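Local coordinates for mitochondrial RNA-binding protein 1 (Trypanosoma brucei, PDB 2GIA) that binds guide RNA together with its partner MRP2 and probably acts as an RNA matchmaker in mitochondrial RNA editing, at residues K111-V115 / A116-M120; V30-G34 / K35-I39. All coordinates share one frame; numbering follows the deposited sequence.

In the fold
Both contacts are reversals of a beta chain, and they serve as a worked example of two ways to turn it. Contact 2 comes first along the chain: residues 30-39 make the tight end of the hairpin between strands 26-33 and 36-43, in the four-stranded antiparallel sheet. Contact 1, residues 111-120, comprises the short strand 111-112 and the longer loop that leads from it to strand 121-128 in the five-stranded sheet. Their centres lie 20 Å apart, with nearest atoms about 8 Å from each other, so they do not touch. Strand 65-68 connects their surroundings, packing on side chains of both. Contact 2 also meets MRP2 chains of the assembly, whereas contact 1 touches no other chain in it.

Contact 1 of 2, residues K111-V115 / A116-M120; sequences KVHRV and ASQRM
Met-120 and His-113 meet where the segment 111-120, the end of strand 111-112 and the loop after it, closes on itself. The methionine sulfur lies at the edge of the imidazole, with SD 4.0 Å from CD2 of His-113, a sulfur-aromatic contact. Bends at chi2 (-65°) and chi3 (-73°) fold the Met-120 chain back, bringing CE to 3.7 Å from the backbone C of Lys-111. On the backbone, Met-120 CA makes a CA-H...O contact of 3.4 Å with Val-112 O.

The imidazole is fixed from its own side of the loop: ND1 of His-113 donates to Arg-114 O at 3.1 Å, nearly straight at 170°, the acceptor close to the ring plane. Ser-117 O also approaches ND1, at 3.2 Å, but at a poor angle for a hydrogen bond. This is the connection between antiparallel neighbours 111-112 and 121-128, and Val-112 on its inner side packs against Ile-65 and Val-67 of the other sheet.

Toward solvent the packing thins. NE2 of Gln-118 stays 4.4 Å from CD2 of His-113, and Ser-117 OG sits above the rim of the exposed Arg-119 guanidinium, within the same half of the loop. Lys-111 NZ forms a salt bridge with Asp-122.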
# COMPACT_ATOMS: atom_id res chain seq x y z
N LYS B 111 2.57 -29.07 13.87
CA LYS B 111 1.64 -30.19 13.95
C LYS B 111 0.24 -29.77 13.50
O LYS B 111 -0.26 -28.75 13.95
CB LYS B 111 1.60 -30.67 15.41
CG LYS B 111 2.95 -31.28 15.86
CD LYS B 111 2.88 -31.96 17.22
CE LYS B 111 4.18 -32.73 17.53
NZ LYS B 111 4.53 -33.76 16.48
N VAL B 112 -0.38 -30.55 12.64
CA VAL B 112 -1.73 -30.22 12.14
C VAL B 112 -2.44 -31.56 11.91
O VAL B 112 -1.82 -32.62 12.00
CB VAL B 112 -1.68 -29.56 10.74
CG1 VAL B 112 -0.87 -28.26 10.80
CG2 VAL B 112 -1.00 -30.53 9.71
N HIS B 113 -3.72 -31.53 11.60
CA HIS B 113 -4.33 -32.82 11.25
C HIS B 113 -4.98 -32.65 9.89
O HIS B 113 -5.25 -31.51 9.49
CB HIS B 113 -5.33 -33.23 12.33
CG HIS B 113 -6.40 -32.24 12.60
ND1 HIS B 113 -7.45 -32.02 11.72
CD2 HIS B 113 -6.63 -31.43 13.66
CE1 HIS B 113 -8.27 -31.12 12.23
NE2 HIS B 113 -7.80 -30.74 13.40
N ARG B 114 -5.16 -33.73 9.14
CA ARG B 114 -5.82 -33.64 7.85
C ARG B 114 -7.34 -33.60 8.02
O ARG B 114 -7.86 -33.76 9.15
CB ARG B 114 -5.40 -34.79 6.95
CG ARG B 114 -3.96 -34.63 6.56
CD ARG B 114 -3.42 -35.61 5.55
NE ARG B 114 -1.99 -35.34 5.47
CZ ARG B 114 -1.42 -34.51 4.61
NH1 ARG B 114 -2.16 -33.86 3.67
NH2 ARG B 114 -0.12 -34.25 4.74
N VAL B 115 -8.07 -33.35 6.93
CA VAL B 115 -9.53 -33.27 7.03
C VAL B 115 -10.09 -34.60 7.52
O VAL B 115 -9.59 -35.67 7.14
CB VAL B 115 -10.25 -32.96 5.69
CG1 VAL B 115 -10.12 -31.50 5.37
CG2 VAL B 115 -9.70 -33.84 4.59
N ALA B 116 -11.11 -34.50 8.36
CA ALA B 116 -11.77 -35.67 8.93
C ALA B 116 -10.78 -36.67 9.50
O ALA B 116 -10.77 -37.84 9.10
CB ALA B 116 -12.65 -36.34 7.86
N SER B 117 -9.93 -36.20 10.41
CA SER B 117 -8.93 -37.04 11.07
C SER B 117 -8.45 -36.25 12.29
O SER B 117 -8.32 -35.02 12.23
CB SER B 117 -7.76 -37.33 10.12
OG SER B 117 -6.94 -38.39 10.59
N GLN B 118 -8.23 -36.95 13.40
CA GLN B 118 -7.78 -36.34 14.65
C GLN B 118 -6.32 -36.71 14.90
O GLN B 118 -5.71 -36.25 15.87
CB GLN B 118 -8.64 -36.83 15.83
CG GLN B 118 -10.05 -36.28 15.86
CD GLN B 118 -10.09 -34.78 16.12
OE1 GLN B 118 -11.17 -34.18 16.24
NE2 GLN B 118 -8.91 -34.16 16.21
N ARG B 119 -5.79 -37.55 14.01
CA ARG B 119 -4.42 -38.04 14.04
C ARG B 119 -3.44 -36.93 13.58
O ARG B 119 -3.34 -36.65 12.39
CB ARG B 119 -4.37 -39.24 13.11
CG ARG B 119 -3.04 -39.88 12.84
CD ARG B 119 -3.28 -40.91 11.73
NE ARG B 119 -4.63 -41.47 11.82
CZ ARG B 119 -5.21 -42.24 10.89
NH1 ARG B 119 -4.56 -42.57 9.78
NH2 ARG B 119 -6.44 -42.69 11.08
N MET B 120 -2.74 -36.31 14.53
CA MET B 120 -1.81 -35.20 14.22
C MET B 120 -0.59 -35.66 13.47
O MET B 120 -0.11 -36.77 13.68
CB MET B 120 -1.35 -34.51 15.50
CG MET B 120 -2.46 -34.04 16.41
SD MET B 120 -3.47 -32.77 15.69
CE MET B 120 -2.30 -31.32 15.75

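Contact 2 of 2, residues V30-G34 / K35-I39; sequences VAVDG and KLLLI
Ala-31 and Leu-38 face each other as an antiparallel hydrogen-bonded pair, and four backbone hydrogen bonds tie the strands together. Ala-31 N donates to Leu-38 O at 2.9 Å, and Leu-38 N returns the bond to Ala-31 O at 2.7 Å. At the next hydrogen-bonded pair toward the turn, Asp-33 N reaches Leu-36 O at 2.9 Å in an almost straight bond (177°), while Leu-36 N closes the turn on Asp-33 O at 3.1 Å.

Weaker CA-H...O contacts fill in between: the CA-H of Leu-37 lies near Ala-31 O, and that of Val-32 near Leu-36 O. These belong to the non-hydrogen-bonded pair Val-32 with Leu-37.

Apolar contacts divide between the two faces of the sheet. On one, CD1 of Leu-37 comes within 4.1 Å of Val-32 CB and 4.3 Å of Val-30 CG1, folded over the neighbouring strand by a chi1 of -137°. Phe-138 of helix 130-145 packs on all three residues, Leu-74 and Leu-77 of helix 71-81 pack on Leu-37, and Phe-190 of one MRP2 chain touches Val-32. On the other face, CD1 of Leu-38 slants across to Asp-33, 4.0 Å from its CB, and Leu-10 lies against both.

At the tip, the extended Lys-35 reaches another MRP2 chain in a long, weak ion pair with Asp-47 of that chain. Gly-34 takes a positive phi (68°) at the first corner position, giving the two-residue type II' turn of a tight beta hairpin.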
# COMPACT_ATOMS: atom_id res chain seq x y z
N VAL B 30 -3.09 -20.24 -0.19
CA VAL B 30 -3.14 -19.24 0.87
C VAL B 30 -4.27 -18.31 0.44
O VAL B 30 -4.22 -17.74 -0.66
CB VAL B 30 -1.78 -18.44 0.98
CG1 VAL B 30 -1.89 -17.38 2.11
CG2 VAL B 30 -0.64 -19.43 1.30
N ALA B 31 -5.30 -18.20 1.28
CA ALA B 31 -6.45 -17.35 0.98
C ALA B 31 -6.77 -16.51 2.20
O ALA B 31 -6.28 -16.77 3.33
CB ALA B 31 -7.71 -18.21 0.64
N VAL B 32 -7.61 -15.50 2.01
CA VAL B 32 -8.00 -14.69 3.17
C VAL B 32 -9.49 -14.32 3.04
O VAL B 32 -9.97 -13.97 1.96
CB VAL B 32 -7.15 -13.40 3.30
CG1 VAL B 32 -7.46 -12.41 2.15
CG2 VAL B 32 -7.47 -12.72 4.63
N ASP B 33 -10.19 -14.48 4.15
CA ASP B 33 -11.61 -14.15 4.24
C ASP B 33 -11.73 -12.99 5.26
O ASP B 33 -11.88 -13.22 6.46
CB ASP B 33 -12.37 -15.39 4.73
CG ASP B 33 -13.88 -15.17 4.77
OD1 ASP B 33 -14.35 -14.07 4.40
OD2 ASP B 33 -14.60 -16.11 5.16
N GLY B 34 -11.65 -11.75 4.78
CA GLY B 34 -11.70 -10.58 5.66
C GLY B 34 -10.47 -10.50 6.54
O GLY B 34 -9.38 -10.19 6.09
N LYS B 35 -10.63 -10.81 7.82
CA LYS B 35 -9.52 -10.76 8.75
C LYS B 35 -8.82 -12.11 8.90
O LYS B 35 -7.73 -12.17 9.48
CB LYS B 35 -10.06 -10.38 10.14
CG LYS B 35 -10.74 -9.01 10.21
CD LYS B 35 -11.35 -8.81 11.62
CE LYS B 35 -11.83 -7.36 11.89
NZ LYS B 35 -12.31 -7.25 13.35
N LEU B 36 -9.44 -13.17 8.37
CA LEU B 36 -8.94 -14.52 8.61
C LEU B 36 -8.24 -15.26 7.48
O LEU B 36 -8.83 -15.57 6.44
CB LEU B 36 -10.09 -15.36 9.13
CG LEU B 36 -10.94 -14.71 10.27
CD1 LEU B 36 -12.01 -15.76 10.74
CD2 LEU B 36 -10.04 -14.29 11.47
N LEU B 37 -6.94 -15.50 7.69
CA LEU B 37 -6.09 -16.21 6.72
C LEU B 37 -6.48 -17.72 6.73
O LEU B 37 -6.69 -18.29 7.80
CB LEU B 37 -4.67 -16.06 7.20
CG LEU B 37 -3.46 -15.74 6.37
CD1 LEU B 37 -3.76 -14.88 5.11
CD2 LEU B 37 -2.46 -15.06 7.38
N LEU B 38 -6.59 -18.32 5.57
CA LEU B 38 -6.91 -19.75 5.46
C LEU B 38 -5.78 -20.38 4.66
O LEU B 38 -5.62 -20.12 3.47
CB LEU B 38 -8.27 -19.95 4.71
CG LEU B 38 -9.38 -19.06 5.32
CD1 LEU B 38 -10.64 -19.01 4.45
CD2 LEU B 38 -9.70 -19.58 6.71
N ILE B 39 -5.05 -21.29 5.28
CA ILE B 39 -3.92 -21.91 4.61
C ILE B 39 -4.28 -23.38 4.42
O ILE B 39 -4.62 -24.04 5.39
CB ILE B 39 -2.66 -21.76 5.47
CG1 ILE B 39 -2.36 -20.25 5.63
CG2 ILE B 39 -1.47 -22.41 4.75
CD1 ILE B 39 -1.13 -19.93 6.54